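Local coordinates for SAM-dependent methyltransferase (Exiguobacterium sibiricum 255-15, PDB 3D2L), which probably transfers a methyl group from S-adenosylmethionine to an acceptor substrate, at residues A[109-114]-A[195-200]. Residues are numbered along the deposited sequence; the frame is centred on the assembly and turned at random.
Sequences YLQTEA and THHQRT
Tyr109 lies with one ring face against the side chain of Gln198, at the place where the loop leading into helix 113-126 of the Rossmann-like methyltransferase domain meets the end of strand 189-199, an outermost strand of the separate four-stranded antiparallel sheet. Gln198 CG makes a CH-pi contact, 3.9 Å from the centroid of the Tyr109 ring, and its amide continues over the same face, the two planes 36° apart, with NE2 3.4 Å from Tyr109 CZ. That NE2 is hydrogen-bonded to Asp105, while OE1 accepts from His138 and His176, so the buried amide is held at both ends. An alanine in place of Gln198 would probably uncover this side of the tyrosine ring and leave Asp105 and the two histidines without their shared partner. At the ring edge sits His196 CB.

Polar contacts take over further along. The Arg199 side chain is fully extended, with CG anti to the backbone N (chi1 180°), and runs beside the loop until NH1 donates to Gln111 O at 3.2 Å, the oxygen near the guanidinium plane. Glu113, in the first turn of the helix, adds a long salt bridge: OE2 stands 3.9 Å from Arg199 NH2, well out of that plane, so charge alone links them.

Water bridges the two segments as well. One molecule lies within hydrogen-bonding distance of both Leu110 O and Arg199 O; another donates to Tyr109 O at 2.6 Å, more weakly to His197 O, and accepts from Gln111 NE2 at 2.9 Å.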
ATOM      1  N   TYR A 109       4.433  -6.335   1.161  1.00 27.53           N
ATOM      2  CA  TYR A 109       5.322  -6.407   2.299  1.00 27.37           C
ATOM      3  C   TYR A 109       5.104  -7.684   3.099  1.00 26.91           C
ATOM      4  O   TYR A 109       5.956  -8.057   3.862  1.00 26.23           O
ATOM      5  CB  TYR A 109       5.202  -5.173   3.185  1.00 26.15           C
ATOM      6  CG  TYR A 109       5.809  -3.952   2.516  1.00 27.06           C
ATOM      7  CD1 TYR A 109       7.184  -3.750   2.466  1.00 29.06           C
ATOM      8  CD2 TYR A 109       4.988  -2.975   2.002  1.00 29.49           C
ATOM      9  CE1 TYR A 109       7.718  -2.586   1.815  1.00 30.50           C
ATOM     10  CE2 TYR A 109       5.485  -1.858   1.369  1.00 35.11           C
ATOM     11  CZ  TYR A 109       6.841  -1.666   1.280  1.00 32.95           C
ATOM     12  OH  TYR A 109       7.260  -0.534   0.630  1.00 35.09           O
ATOM     13  N   LEU A 110       3.983  -8.375   2.869  1.00 28.01           N
ATOM     14  CA  LEU A 110       3.731  -9.640   3.528  1.00 23.66           C
ATOM     15  C   LEU A 110       4.788 -10.599   3.102  1.00 27.00           C
ATOM     16  O   LEU A 110       5.214 -10.562   1.960  1.00 25.17           O
ATOM     17  CB  LEU A 110       2.347 -10.184   3.199  1.00 23.12           C
ATOM     18  CG  LEU A 110       1.230  -9.255   3.726  1.00 23.41           C
ATOM     19  CD1 LEU A 110      -0.173  -9.763   3.330  1.00 24.70           C
ATOM     20  CD2 LEU A 110       1.379  -9.113   5.228  1.00 24.54           C
ATOM     21  N   GLN A 111       5.172 -11.504   3.995  1.00 29.51           N
ATOM     22  CA  GLN A 111       6.290 -12.383   3.703  1.00 31.63           C
ATOM     23  C   GLN A 111       5.959 -13.802   3.312  1.00 32.05           C
ATOM     24  O   GLN A 111       6.758 -14.435   2.632  1.00 27.16           O
ATOM     25  CB  GLN A 111       7.245 -12.375   4.905  1.00 34.28           C
ATOM     26  CG  GLN A 111       7.811 -10.962   5.149  1.00 35.61           C
ATOM     27  CD  GLN A 111       8.988 -10.934   6.110  1.00 41.97           C
ATOM     28  OE1 GLN A 111       9.342 -11.958   6.734  1.00 43.75           O
ATOM     29  NE2 GLN A 111       9.589  -9.750   6.259  1.00 40.55           N
ATOM     30  N   THR A 112       4.798 -14.303   3.729  1.00 29.24           N
ATOM     31  CA  THR A 112       4.456 -15.697   3.456  1.00 29.99           C
ATOM     32  C   THR A 112       3.094 -15.785   2.801  1.00 28.80           C
ATOM     33  O   THR A 112       2.352 -14.815   2.729  1.00 27.12           O
ATOM     34  CB  THR A 112       4.434 -16.536   4.757  1.00 28.25           C
ATOM     35  OG1 THR A 112       3.484 -15.984   5.675  1.00 28.96           O
ATOM     36  CG2 THR A 112       5.792 -16.534   5.434  1.00 30.93           C
ATOM     37  N   GLU A 113       2.811 -16.960   2.280  1.00 29.56           N
ATOM     38  CA  GLU A 113       1.513 -17.265   1.714  1.00 29.70           C
ATOM     39  C   GLU A 113       0.464 -17.187   2.823  1.00 29.03           C
ATOM     40  O   GLU A 113      -0.602 -16.598   2.633  1.00 26.67           O
ATOM     41  CB  GLU A 113       1.562 -18.621   1.027  1.00 30.50           C
ATOM     42  CG  GLU A 113       2.641 -18.623  -0.111  1.00 37.33           C
ATOM     43  CD  GLU A 113       2.680 -19.902  -0.926  1.00 38.22           C
ATOM     44  OE1 GLU A 113       1.649 -20.620  -0.956  1.00 55.00           O
ATOM     45  OE2 GLU A 113       3.726 -20.162  -1.570  1.00 47.51           O
ATOM     46  N   ALA A 114       0.802 -17.706   4.002  1.00 26.06           N
ATOM     47  CA  ALA A 114      -0.104 -17.667   5.164  1.00 26.97           C
ATOM     48  C   ALA A 114      -0.510 -16.271   5.530  1.00 25.52           C
ATOM     49  O   ALA A 114      -1.675 -16.026   5.832  1.00 23.59           O
ATOM     50  CB  ALA A 114       0.538 -18.382   6.381  1.00 25.36           C
ATOM     51  N   THR A 195      16.110  -2.020   5.730  1.00 32.41           N
ATOM     52  CA  THR A 195      15.943  -3.097   4.782  1.00 32.60           C
ATOM     53  C   THR A 195      14.457  -3.453   4.771  1.00 30.66           C
ATOM     54  O   THR A 195      13.857  -3.665   5.803  1.00 30.01           O
ATOM     55  CB  THR A 195      16.773  -4.328   5.143  1.00 33.87           C
ATOM     56  OG1 THR A 195      18.118  -3.914   5.390  1.00 36.91           O
ATOM     57  CG2 THR A 195      16.764  -5.337   3.999  1.00 34.77           C
ATOM     58  N   HIS A 196      13.889  -3.460   3.579  1.00 30.05           N
ATOM     59  CA  HIS A 196      12.488  -3.770   3.346  1.00 31.27           C
ATOM     60  C   HIS A 196      12.423  -4.963   2.429  1.00 29.67           C
ATOM     61  O   HIS A 196      13.241  -5.107   1.530  1.00 31.51           O
ATOM     62  CB  HIS A 196      11.777  -2.564   2.758  1.00 30.87           C
ATOM     63  CG  HIS A 196      11.800  -1.367   3.669  1.00 36.83           C
ATOM     64  ND1 HIS A 196      10.934  -1.224   4.733  1.00 44.08           N
ATOM     65  CD2 HIS A 196      12.617  -0.290   3.707  1.00 44.69           C
ATOM     66  CE1 HIS A 196      11.204  -0.103   5.376  1.00 41.96           C
ATOM     67  NE2 HIS A 196      12.214   0.489   4.768  1.00 43.35           N
ATOM     68  N   HIS A 197      11.423  -5.803   2.674  1.00 29.70           N
ATOM     69  CA  HIS A 197      11.235  -7.030   1.931  1.00 30.15           C
ATOM     70  C   HIS A 197       9.884  -7.012   1.261  1.00 28.55           C
ATOM     71  O   HIS A 197       8.877  -6.726   1.899  1.00 30.82           O
ATOM     72  CB  HIS A 197      11.316  -8.223   2.885  1.00 30.57           C
ATOM     73  CG  HIS A 197      12.647  -8.345   3.550  1.00 30.56           C
ATOM     74  ND1 HIS A 197      13.721  -8.957   2.945  1.00 36.14           N
ATOM     75  CD2 HIS A 197      13.104  -7.857   4.731  1.00 35.31           C
ATOM     76  CE1 HIS A 197      14.776  -8.869   3.737  1.00 35.59           C
ATOM     77  NE2 HIS A 197      14.428  -8.201   4.824  1.00 36.68           N
ATOM     78  N   GLN A 198       9.863  -7.358  -0.018  1.00 27.82           N
ATOM     79  CA  GLN A 198       8.602  -7.491  -0.735  1.00 27.36           C
ATOM     80  C   GLN A 198       8.568  -8.768  -1.536  1.00 28.89           C
ATOM     81  O   GLN A 198       9.604  -9.274  -1.952  1.00 28.16           O
ATOM     82  CB  GLN A 198       8.337  -6.301  -1.620  1.00 30.22           C
ATOM     83  CG  GLN A 198       7.828  -5.100  -0.881  1.00 29.85           C
ATOM     84  CD  GLN A 198       7.422  -4.007  -1.836  1.00 31.67           C
ATOM     85  OE1 GLN A 198       8.157  -3.718  -2.814  1.00 28.85           O
ATOM     86  NE2 GLN A 198       6.247  -3.390  -1.590  1.00 23.26           N
ATOM     87  N   ARG A 199       7.361  -9.302  -1.701  1.00 27.80           N
ATOM     88  CA  ARG A 199       7.173 -10.514  -2.418  1.00 31.20           C
ATOM     89  C   ARG A 199       5.834 -10.467  -3.149  1.00 28.36           C
ATOM     90  O   ARG A 199       4.814  -9.933  -2.660  1.00 27.35           O
ATOM     91  CB  ARG A 199       7.242 -11.726  -1.451  1.00 28.49           C
ATOM     92  CG  ARG A 199       7.047 -13.067  -2.106  1.00 31.34           C
ATOM     93  CD  ARG A 199       7.138 -14.148  -1.065  1.00 31.99           C
ATOM     94  NE  ARG A 199       6.983 -15.460  -1.673  1.00 31.89           N
ATOM     95  CZ  ARG A 199       6.971 -16.578  -0.985  1.00 32.94           C
ATOM     96  NH1 ARG A 199       7.141 -16.557   0.333  1.00 33.04           N
ATOM     97  NH2 ARG A 199       6.826 -17.725  -1.629  1.00 34.71           N
ATOM     98  N   THR A 200       5.851 -11.000  -4.358  1.00 25.98           N
ATOM     99  CA  THR A 200       4.661 -11.069  -5.141  1.00 26.79           C
ATOM    100  C   THR A 200       4.467 -12.484  -5.687  1.00 28.10           C
ATOM    101  O   THR A 200       5.293 -13.402  -5.442  1.00 27.03           O
ATOM    102  CB  THR A 200       4.606  -9.932  -6.212  1.00 28.24           C
ATOM    103  OG1 THR A 200       3.241  -9.662  -6.533  1.00 26.92           O
ATOM    104  CG2 THR A 200       5.431 -10.292  -7.489  1.00 23.30           C
TER
HETATM  105  O   HOH W   1       8.154  -7.544   5.138  1.00 29.97           O
HETATM  106  O   HOH W   2       3.775 -10.850  -0.225  1.00 27.92           O
HETATM  107  O   HOH W   3       5.261 -18.895   2.002  1.00 34.32           O